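Local structure of peroxiredoxin 5 (Alvinella pompejana, 2XHF) at residues P35-F40 with D141-R146; F89-W94 with I104-D109. The protein probably reduces hydrogen peroxide and organic hydroperoxides at the expense of thiols, as an antioxidant enzyme of the peroxiredoxin family. All coordinates share one frame; numbering follows the deposited sequence.

Contact 1 (P35-F40 with D141-R146)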
# COMPACT_ATOMS: atom_id res chain seq x y z
N PRO A 35 -15.37 12.58 -7.62
CA PRO A 35 -16.13 11.49 -8.23
C PRO A 35 -15.39 10.93 -9.42
O PRO A 35 -14.83 11.67 -10.24
CB PRO A 35 -17.41 12.20 -8.73
CG PRO A 35 -17.53 13.43 -7.88
CD PRO A 35 -16.12 13.86 -7.60
N ILE A 36 -15.38 9.62 -9.54
CA ILE A 36 -14.75 9.01 -10.71
C ILE A 36 -15.40 9.49 -12.01
O ILE A 36 -14.75 9.51 -13.06
CB ILE A 36 -14.74 7.47 -10.59
CG1 ILE A 36 -13.80 6.88 -11.65
CG2 ILE A 36 -16.13 6.87 -10.66
CD1 ILE A 36 -13.55 5.39 -11.47
N HIS A 37 -16.67 9.89 -11.95
CA HIS A 37 -17.31 10.47 -13.14
C HIS A 37 -16.55 11.66 -13.72
O HIS A 37 -16.68 11.96 -14.91
CB HIS A 37 -18.74 10.87 -12.83
CG HIS A 37 -19.69 9.73 -12.88
ND1 HIS A 37 -21.04 9.89 -13.08
CD2 HIS A 37 -19.49 8.39 -12.79
CE1 HIS A 37 -21.64 8.71 -13.08
NE2 HIS A 37 -20.71 7.78 -12.91
N ASP A 38 -15.78 12.37 -12.90
CA ASP A 38 -14.99 13.49 -13.43
C ASP A 38 -14.00 13.02 -14.47
O ASP A 38 -13.64 13.77 -15.36
CB ASP A 38 -14.20 14.21 -12.33
CG ASP A 38 -15.07 14.98 -11.36
OD1 ASP A 38 -16.29 15.13 -11.57
OD2 ASP A 38 -14.48 15.48 -10.37
N VAL A 39 -13.52 11.79 -14.35
CA VAL A 39 -12.44 11.34 -15.21
C VAL A 39 -12.95 11.12 -16.64
O VAL A 39 -12.24 11.41 -17.60
CB VAL A 39 -11.82 10.03 -14.65
CG1 VAL A 39 -10.73 9.51 -15.57
CG2 VAL A 39 -11.27 10.28 -13.24
N PHE A 40 -14.18 10.63 -16.78
CA PHE A 40 -14.70 10.24 -18.10
C PHE A 40 -15.88 11.09 -18.57
O PHE A 40 -16.45 10.83 -19.61
CB PHE A 40 -15.06 8.75 -18.13
CG PHE A 40 -13.94 7.85 -17.72
CD1 PHE A 40 -12.93 7.53 -18.61
CD2 PHE A 40 -13.92 7.30 -16.45
CE1 PHE A 40 -11.88 6.70 -18.25
CE2 PHE A 40 -12.86 6.47 -16.07
CZ PHE A 40 -11.86 6.17 -16.98
N ASP A 141 -17.49 5.74 -22.20
CA ASP A 141 -17.85 6.90 -23.01
C ASP A 141 -18.82 7.75 -22.19
O ASP A 141 -19.94 7.33 -21.93
CB ASP A 141 -18.50 6.43 -24.32
CG ASP A 141 -18.85 7.57 -25.27
OD1 ASP A 141 -19.00 8.72 -24.83
OD2 ASP A 141 -18.95 7.28 -26.49
N ASP A 142 -18.35 8.89 -21.70
CA ASP A 142 -19.20 9.79 -20.90
C ASP A 142 -19.82 9.02 -19.76
O ASP A 142 -21.00 9.14 -19.47
CB ASP A 142 -20.30 10.43 -21.76
CG ASP A 142 -21.09 11.49 -21.02
OD1 ASP A 142 -20.49 12.19 -20.18
OD2 ASP A 142 -22.31 11.61 -21.29
N ASN A 143 -18.97 8.24 -19.09
CA ASN A 143 -19.32 7.45 -17.91
C ASN A 143 -20.22 6.25 -18.12
O ASN A 143 -20.60 5.59 -17.15
CB ASN A 143 -19.79 8.36 -16.78
CG ASN A 143 -18.68 9.22 -16.29
OD1 ASN A 143 -17.62 8.70 -15.97
ND2 ASN A 143 -18.89 10.53 -16.26
N LYS A 144 -20.48 5.93 -19.38
CA LYS A 144 -21.23 4.73 -19.72
C LYS A 144 -20.26 3.64 -20.21
O LYS A 144 -19.28 3.92 -20.89
CB LYS A 144 -22.23 5.04 -20.83
CG LYS A 144 -23.42 5.88 -20.38
CD LYS A 144 -24.39 6.10 -21.54
CE LYS A 144 -25.68 6.76 -21.08
NZ LYS A 144 -25.45 8.03 -20.34
N ILE A 145 -20.56 2.39 -19.88
CA ILE A 145 -19.72 1.29 -20.31
C ILE A 145 -20.02 0.94 -21.77
O ILE A 145 -21.17 0.69 -22.13
CB ILE A 145 -19.93 0.07 -19.38
CG1 ILE A 145 -19.45 0.41 -17.96
CG2 ILE A 145 -19.22 -1.16 -19.92
CD1 ILE A 145 -19.82 -0.62 -16.92
N ARG A 146 -18.99 1.00 -22.61
CA ARG A 146 -19.12 0.61 -24.02
C ARG A 146 -18.66 -0.82 -24.27
O ARG A 146 -19.13 -1.46 -25.21
CB ARG A 146 -18.33 1.55 -24.93
CG ARG A 146 -18.89 2.92 -25.13
CD ARG A 146 -18.02 3.65 -26.16
NE ARG A 146 -18.79 4.28 -27.23
CZ ARG A 146 -19.31 3.63 -28.26
NH1 ARG A 146 -19.18 2.31 -28.37
NH2 ARG A 146 -19.99 4.30 -29.19

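Contact 2 (F89-W94 with I104-D109)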
# COMPACT_ATOMS: atom_id res chain seq x y z
N PHE A 89 -1.26 7.35 -1.37
CA PHE A 89 0.20 7.52 -1.28
C PHE A 89 0.89 6.32 -1.93
O PHE A 89 1.82 6.46 -2.75
CB PHE A 89 0.66 7.66 0.16
CG PHE A 89 0.13 8.88 0.87
CD1 PHE A 89 0.43 10.16 0.41
CD2 PHE A 89 -0.63 8.75 2.02
CE1 PHE A 89 0.00 11.28 1.12
CE2 PHE A 89 -1.05 9.87 2.73
CZ PHE A 89 -0.75 11.13 2.25
N VAL A 90 0.43 5.13 -1.57
CA VAL A 90 0.99 3.92 -2.12
C VAL A 90 0.72 3.87 -3.62
O VAL A 90 1.58 3.56 -4.42
CB VAL A 90 0.43 2.69 -1.40
CG1 VAL A 90 0.77 1.45 -2.19
CG2 VAL A 90 0.96 2.61 0.04
N MET A 91 -0.52 4.16 -4.01
CA MET A 91 -0.88 4.07 -5.42
C MET A 91 -0.04 5.02 -6.28
O MET A 91 0.45 4.64 -7.32
CB MET A 91 -2.37 4.38 -5.59
CG MET A 91 -2.83 4.08 -6.95
SD MET A 91 -3.06 2.32 -7.18
CE MET A 91 -3.86 2.32 -8.82
N ALA A 92 0.14 6.25 -5.82
CA ALA A 92 0.88 7.24 -6.59
C ALA A 92 2.36 6.85 -6.71
O ALA A 92 2.96 7.01 -7.76
CB ALA A 92 0.74 8.63 -5.97
N ALA A 93 2.94 6.35 -5.61
CA ALA A 93 4.36 5.99 -5.61
C ALA A 93 4.54 4.84 -6.60
O ALA A 93 5.47 4.82 -7.38
CB ALA A 93 4.82 5.58 -4.23
N TRP A 94 3.64 3.88 -6.53
CA TRP A 94 3.69 2.75 -7.45
C TRP A 94 3.57 3.19 -8.91
O TRP A 94 4.33 2.76 -9.79
CB TRP A 94 2.59 1.75 -7.11
CG TRP A 94 2.53 0.60 -8.06
CD1 TRP A 94 3.45 -0.38 -8.19
CD2 TRP A 94 1.51 0.33 -9.00
NE1 TRP A 94 3.05 -1.29 -9.15
CE2 TRP A 94 1.87 -0.85 -9.69
CE3 TRP A 94 0.31 0.96 -9.34
CZ2 TRP A 94 1.08 -1.41 -10.67
CZ3 TRP A 94 -0.47 0.41 -10.34
CH2 TRP A 94 -0.09 -0.78 -10.98
N ILE A 104 -1.06 7.33 -17.40
CA ILE A 104 -2.21 6.65 -16.83
C ILE A 104 -2.57 7.31 -15.50
O ILE A 104 -1.70 7.53 -14.66
CB ILE A 104 -1.91 5.15 -16.60
CG1 ILE A 104 -1.57 4.45 -17.93
CG2 ILE A 104 -3.08 4.46 -15.91
CD1 ILE A 104 -0.99 3.05 -17.75
N ARG A 105 -3.84 7.66 -15.33
CA ARG A 105 -4.34 8.18 -14.08
C ARG A 105 -4.40 7.04 -13.06
O ARG A 105 -5.01 6.01 -13.33
CB ARG A 105 -5.73 8.77 -14.29
CG ARG A 105 -5.79 9.93 -15.30
CD ARG A 105 -5.24 11.23 -14.73
NE ARG A 105 -6.00 11.70 -13.58
CZ ARG A 105 -7.18 12.30 -13.64
NH1 ARG A 105 -7.77 12.57 -14.81
NH2 ARG A 105 -7.77 12.65 -12.51
N MET A 106 -3.81 7.26 -11.90
CA MET A 106 -3.73 6.24 -10.87
C MET A 106 -4.75 6.54 -9.81
O MET A 106 -4.56 7.42 -8.97
CB MET A 106 -2.31 6.19 -10.29
CG MET A 106 -1.29 5.71 -11.29
SD MET A 106 -1.33 3.90 -11.40
CE MET A 106 -0.46 3.60 -12.93
N LEU A 107 -5.86 5.80 -9.87
CA LEU A 107 -7.00 6.02 -9.02
C LEU A 107 -7.03 5.01 -7.86
O LEU A 107 -7.01 3.81 -8.06
CB LEU A 107 -8.30 5.92 -9.83
CG LEU A 107 -8.38 6.82 -11.06
CD1 LEU A 107 -9.72 6.60 -11.72
CD2 LEU A 107 -8.17 8.28 -10.71
N ALA A 108 -7.07 5.55 -6.65
CA ALA A 108 -7.09 4.74 -5.44
C ALA A 108 -8.51 4.61 -4.93
O ALA A 108 -9.11 5.59 -4.47
CB ALA A 108 -6.20 5.37 -4.38
N ASP A 109 -9.07 3.42 -5.08
CA ASP A 109 -10.40 3.08 -4.54
C ASP A 109 -10.20 2.67 -3.08
O ASP A 109 -10.35 1.50 -2.69
CB ASP A 109 -10.97 1.92 -5.34
CG ASP A 109 -12.39 1.57 -4.93
OD1 ASP A 109 -13.10 2.47 -4.43
OD2 ASP A 109 -12.80 0.40 -5.13

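Contact 1 (P35-F40 with D141-R146)
N143 is the second corner residue of a type I' turn, D141 to K144, that closes a two-residue beta hairpin, and its side chain packs against the short helix 37-40. Both corners have positive phi, which asparagine and aspartate tolerate well. N143 CG, anti to its carbonyl carbon (chi1 -66°), is carried over one face of the H37 imidazole, offset toward the rim, and the amide stacks there with the planes 15° apart. N143 CB stands over the same face, 3.9 Å from the centroid of the H37 ring, in a CH-pi contact. In the amide plane, N143 ND2 donates to a lone pair of H37 O over 3.0 Å. The other branch, N143 OD1, comes within 3.3 Å of F40 CB and lies at the edge of the phenyl ring. D142 adds a CA-H...O contact, its CA 3.2 Å from F40 O. An alanine in place of H37 would still offer its carbonyl oxygen to ND2, but would probably leave the N143 amide without its stacking partner and I20 O without the NE2 donor. From helix 37-40, F40 packs on I140 of strand 136-141 and on T79 and A81 of strand 79-84, while I36, just before the helix, reaches I83 and V25.

Contact 2 (F89-W94 with I104-D109)
W94 N donates to V90 O over 3.0 Å, a regular helical bond that helps fix the backbone from which the indole of W94 reaches M106 on strand 105-108. W94 CG is anti to its backbone N (chi1 177°), and the six-membered ring ends with CZ3 3.7 Å from M106 SD. This is a Met-aromatic contact: the sulfur lies 4.8 Å from the centroid of that six-membered ring, approaching it obliquely at 63° from the ring normal. M106 SD also meets M91 CE at 3.9 Å, so the strand's methionine touches two residues one helical turn apart. The side chains of M91 and M106 cross at about a right angle, each bent at chi2, a folding that an unbranched thioether chain accepts easily. The M91 methyl continues to the strand backbone, CE lying 3.6 Å from L107 O. L107 leaves the strand on the side away from the helix, and its side chain touches F34 and A81. Nearer the start of the helical segment the surfaces close up on small groups, M91 CB against A108 CB at 4.1 Å, where the single methyl of alanine suits the close approach of helix and strand.

Helix 88-98 is the crossover of a beta-alpha-beta unit, its segment running nearly antiparallel to the strand. F89, V90 and A93 pack against P56, A53 and F54 of the second subunit, respectively, while W94 meets F54 of its own chain edge-to-face. No hydrogen bond joins helix segment to strand segment; polarisable sulfur, methyl and ring surfaces imply that dispersion and the exclusion of water hold them together.

Overall arrangement
From the N terminus, the chain first passes through P35-F40 and then enters the central sheet by strand 44-49. It continues through strand 79-84 to helix 88-98, turns back into strand 105-108, and there contact 2 closes a short loop with nine residues between its segments. Contact 1 closes only when the hairpin at D141-R146 arrives, spanning 100 residues, so contact 2 is nested inside it. Their centres are about 18 Å apart, yet they meet: I36 CD1 lies 4.0 Å from L107 CD1, on the side of strand 105-108 turned away from helix 88-98. Contact 1 ties helix 37-40 to the hairpin at one edge of the sheet; contact 2 holds the crossover helix on the strand at the other.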